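PDB 4EHX: tetraacyldisaccharide 4'-kinase, which transfers the gamma-phosphate of ATP to the 4'-position of a tetraacyldisaccharide 1-phosphate, forming lipid IVA in lipid A biosynthesis. Local coordinates for residues T186-E191 with K203-F208. Sequence-based numbering, arbitrary orientation.
Sequences TYQEVE and KMFREF
In this P-loop kinase, the loop leaving strand 182-186 beside the predicted ATP site lies against the neighbouring parallel strand 201-212, and Gln188 and Glu189 make the two direct hydrogen bonds between them. Gln188 N donates to Met204 O (3.3 Å). Arg206 N donates to Glu189 OE1 (2.9 Å), which it meets from well above the carboxylate plane. The bend of the Glu189 chain at chi2 (-80°) helps bring the carboxylate back to the strand. One water accepts from Tyr187 N and donates to both Glu189 OE1 and Met204 O, linking the loop to the strand. Gln188 CB sits over the centre of one face of the Phe205 ring in a CH-pi contact, 3.5 Å from the centroid. An alanine in place of Phe205 would probably leave Gln188 CB without this aromatic surface and open a gap beneath the loop. The Gln188 side chain crosses that of Lys203 at about a right angle, its OE1 also bonded to Phe193 N. Arg206, whose NH1 bonds Ser53 OG next to the P-loop, brings NH2 to 3.4 Å from Tyr187 CE2. At the edge of its guanidinium, a second water accepts from Arg206 NE and donates to Glu189 OE2, each at 2.6 Å.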
loop_
_atom_site.group_PDB
_atom_site.type_symbol
_atom_site.label_atom_id
_atom_site.label_comp_id
_atom_site.label_asym_id
_atom_site.label_seq_id
_atom_site.Cartn_x
_atom_site.Cartn_y
_atom_site.Cartn_z
ATOM N N THR A 186 -7.937 5.353 9.102
ATOM C CA THR A 186 -6.481 5.334 9.256
ATOM C C THR A 186 -5.866 6.604 9.865
ATOM O O THR A 186 -6.534 7.633 10.050
ATOM C CB THR A 186 -5.824 5.104 7.888
ATOM O OG1 THR A 186 -6.208 6.176 7.015
ATOM C CG2 THR A 186 -6.293 3.762 7.273
ATOM N N TYR A 187 -4.569 6.509 10.153
ATOM C CA TYR A 187 -3.784 7.587 10.763
ATOM C C TYR A 187 -4.345 8.052 12.101
ATOM O O TYR A 187 -4.224 9.224 12.463
ATOM C CB TYR A 187 -3.591 8.751 9.781
ATOM C CG TYR A 187 -2.722 8.378 8.601
ATOM C CD1 TYR A 187 -3.274 7.800 7.457
ATOM C CD2 TYR A 187 -1.342 8.571 8.638
ATOM C CE1 TYR A 187 -2.479 7.442 6.376
ATOM C CE2 TYR A 187 -0.540 8.216 7.560
ATOM C CZ TYR A 187 -1.116 7.654 6.434
ATOM O OH TYR A 187 -0.332 7.302 5.358
ATOM N N GLN A 188 -4.936 7.122 12.850
ATOM C CA GLN A 188 -5.512 7.455 14.153
ATOM C C GLN A 188 -4.434 7.932 15.117
ATOM O O GLN A 188 -4.721 8.674 16.065
ATOM C CB GLN A 188 -6.235 6.249 14.760
ATOM C CG GLN A 188 -7.476 5.810 13.988
ATOM C CD GLN A 188 -8.641 6.775 14.130
ATOM O OE1 GLN A 188 -8.719 7.545 15.092
ATOM N NE2 GLN A 188 -9.561 6.730 13.171
ATOM N N GLU A 189 -3.199 7.500 14.874
ATOM C CA GLU A 189 -2.087 7.828 15.768
ATOM C C GLU A 189 -1.677 9.298 15.679
ATOM O O GLU A 189 -0.944 9.791 16.531
ATOM C CB GLU A 189 -0.879 6.904 15.521
ATOM C CG GLU A 189 -0.099 7.168 14.239
ATOM C CD GLU A 189 -0.754 6.562 13.004
ATOM O OE1 GLU A 189 -1.693 5.754 13.157
ATOM O OE2 GLU A 189 -0.331 6.889 11.876
ATOM N N VAL A 190 -2.160 10.004 14.661
ATOM C CA VAL A 190 -1.823 11.423 14.509
ATOM C C VAL A 190 -2.983 12.341 14.131
ATOM O O VAL A 190 -2.924 13.544 14.372
ATOM C CB VAL A 190 -0.767 11.655 13.405
ATOM C CG1 VAL A 190 -1.202 11.008 12.114
ATOM C CG2 VAL A 190 -0.538 13.141 13.198
ATOM N N GLU A 191 -4.029 11.779 13.528
ATOM C CA GLU A 191 -5.229 12.549 13.217
ATOM C C GLU A 191 -6.433 11.682 13.529
ATOM O O GLU A 191 -7.145 11.244 12.618
ATOM C CB GLU A 191 -5.323 13.044 11.774
ATOM C CG GLU A 191 -4.710 14.408 11.536
ATOM C CD GLU A 191 -5.262 15.072 10.290
ATOM O OE1 GLU A 191 -4.462 15.475 9.419
ATOM O OE2 GLU A 191 -6.501 15.193 10.182
ATOM N N LYS A 203 -10.843 1.235 13.498
ATOM C CA LYS A 203 -9.806 2.247 13.615
ATOM C C LYS A 203 -8.440 1.606 13.509
ATOM O O LYS A 203 -8.182 0.558 14.111
ATOM C CB LYS A 203 -9.922 2.960 14.960
ATOM C CG LYS A 203 -11.100 3.920 15.060
ATOM C CD LYS A 203 -11.072 4.560 16.445
ATOM C CE LYS A 203 -12.061 5.693 16.587
ATOM N NZ LYS A 203 -11.861 6.303 17.934
ATOM N N MET A 204 -7.553 2.252 12.763
ATOM C CA MET A 204 -6.220 1.713 12.540
ATOM C C MET A 204 -5.155 2.666 13.046
ATOM O O MET A 204 -5.153 3.848 12.696
ATOM C CB MET A 204 -6.007 1.461 11.046
ATOM C CG MET A 204 -4.579 1.051 10.697
ATOM S SD MET A 204 -4.418 0.654 8.932
ATOM C CE MET A 204 -3.059 1.736 8.474
ATOM N N PHE A 205 -4.263 2.135 13.874
ATOM C CA PHE A 205 -3.154 2.893 14.448
ATOM C C PHE A 205 -1.907 2.241 13.899
ATOM O O PHE A 205 -1.900 1.038 13.667
ATOM C CB PHE A 205 -3.143 2.777 15.982
ATOM C CG PHE A 205 -4.318 3.441 16.663
ATOM C CD1 PHE A 205 -5.567 2.839 16.668
ATOM C CD2 PHE A 205 -4.159 4.650 17.325
ATOM C CE1 PHE A 205 -6.650 3.447 17.307
ATOM C CE2 PHE A 205 -5.233 5.258 17.971
ATOM C CZ PHE A 205 -6.478 4.660 17.957
ATOM N N ARG A 206 -0.858 3.022 13.667
ATOM C CA ARG A 206 0.428 2.432 13.326
ATOM C C ARG A 206 1.433 2.873 14.353
ATOM O O ARG A 206 1.527 4.055 14.667
ATOM C CB ARG A 206 0.875 2.829 11.911
ATOM C CG ARG A 206 0.143 2.060 10.827
ATOM C CD ARG A 206 0.806 2.222 9.473
ATOM N NE ARG A 206 0.759 3.595 9.002
ATOM C CZ ARG A 206 1.237 3.999 7.830
ATOM N NH1 ARG A 206 1.803 3.131 7.006
ATOM N NH2 ARG A 206 1.150 5.275 7.485
ATOM N N GLU A 207 2.166 1.914 14.892
ATOM C CA GLU A 207 3.092 2.178 15.969
ATOM C C GLU A 207 4.472 1.597 15.652
ATOM O O GLU A 207 4.583 0.514 15.079
ATOM C CB GLU A 207 2.518 1.629 17.287
ATOM C CG GLU A 207 1.211 2.345 17.674
ATOM C CD GLU A 207 0.472 1.727 18.857
ATOM O OE1 GLU A 207 0.996 0.789 19.500
ATOM O OE2 GLU A 207 -0.650 2.199 19.141
ATOM N N PHE A 208 5.515 2.333 16.025
ATOM C CA PHE A 208 6.889 1.948 15.711
ATOM C C PHE A 208 7.250 0.629 16.371
ATOM O O PHE A 208 7.121 0.477 17.582
ATOM C CB PHE A 208 7.868 3.038 16.162
ATOM C CG PHE A 208 9.316 2.711 15.882
ATOM C CD1 PHE A 208 9.737 2.412 14.594
ATOM C CD2 PHE A 208 10.254 2.709 16.903
ATOM C CE1 PHE A 208 11.064 2.114 14.328
ATOM C CE2 PHE A 208 11.582 2.413 16.643
ATOM C CZ PHE A 208 11.987 2.116 15.356
HETATM O O HOH W 1 -2.787 4.339 10.853
HETATM O O HOH W 2 -9.208 7.609 17.662
HETATM O O HOH W 3 -0.666 5.688 9.590
#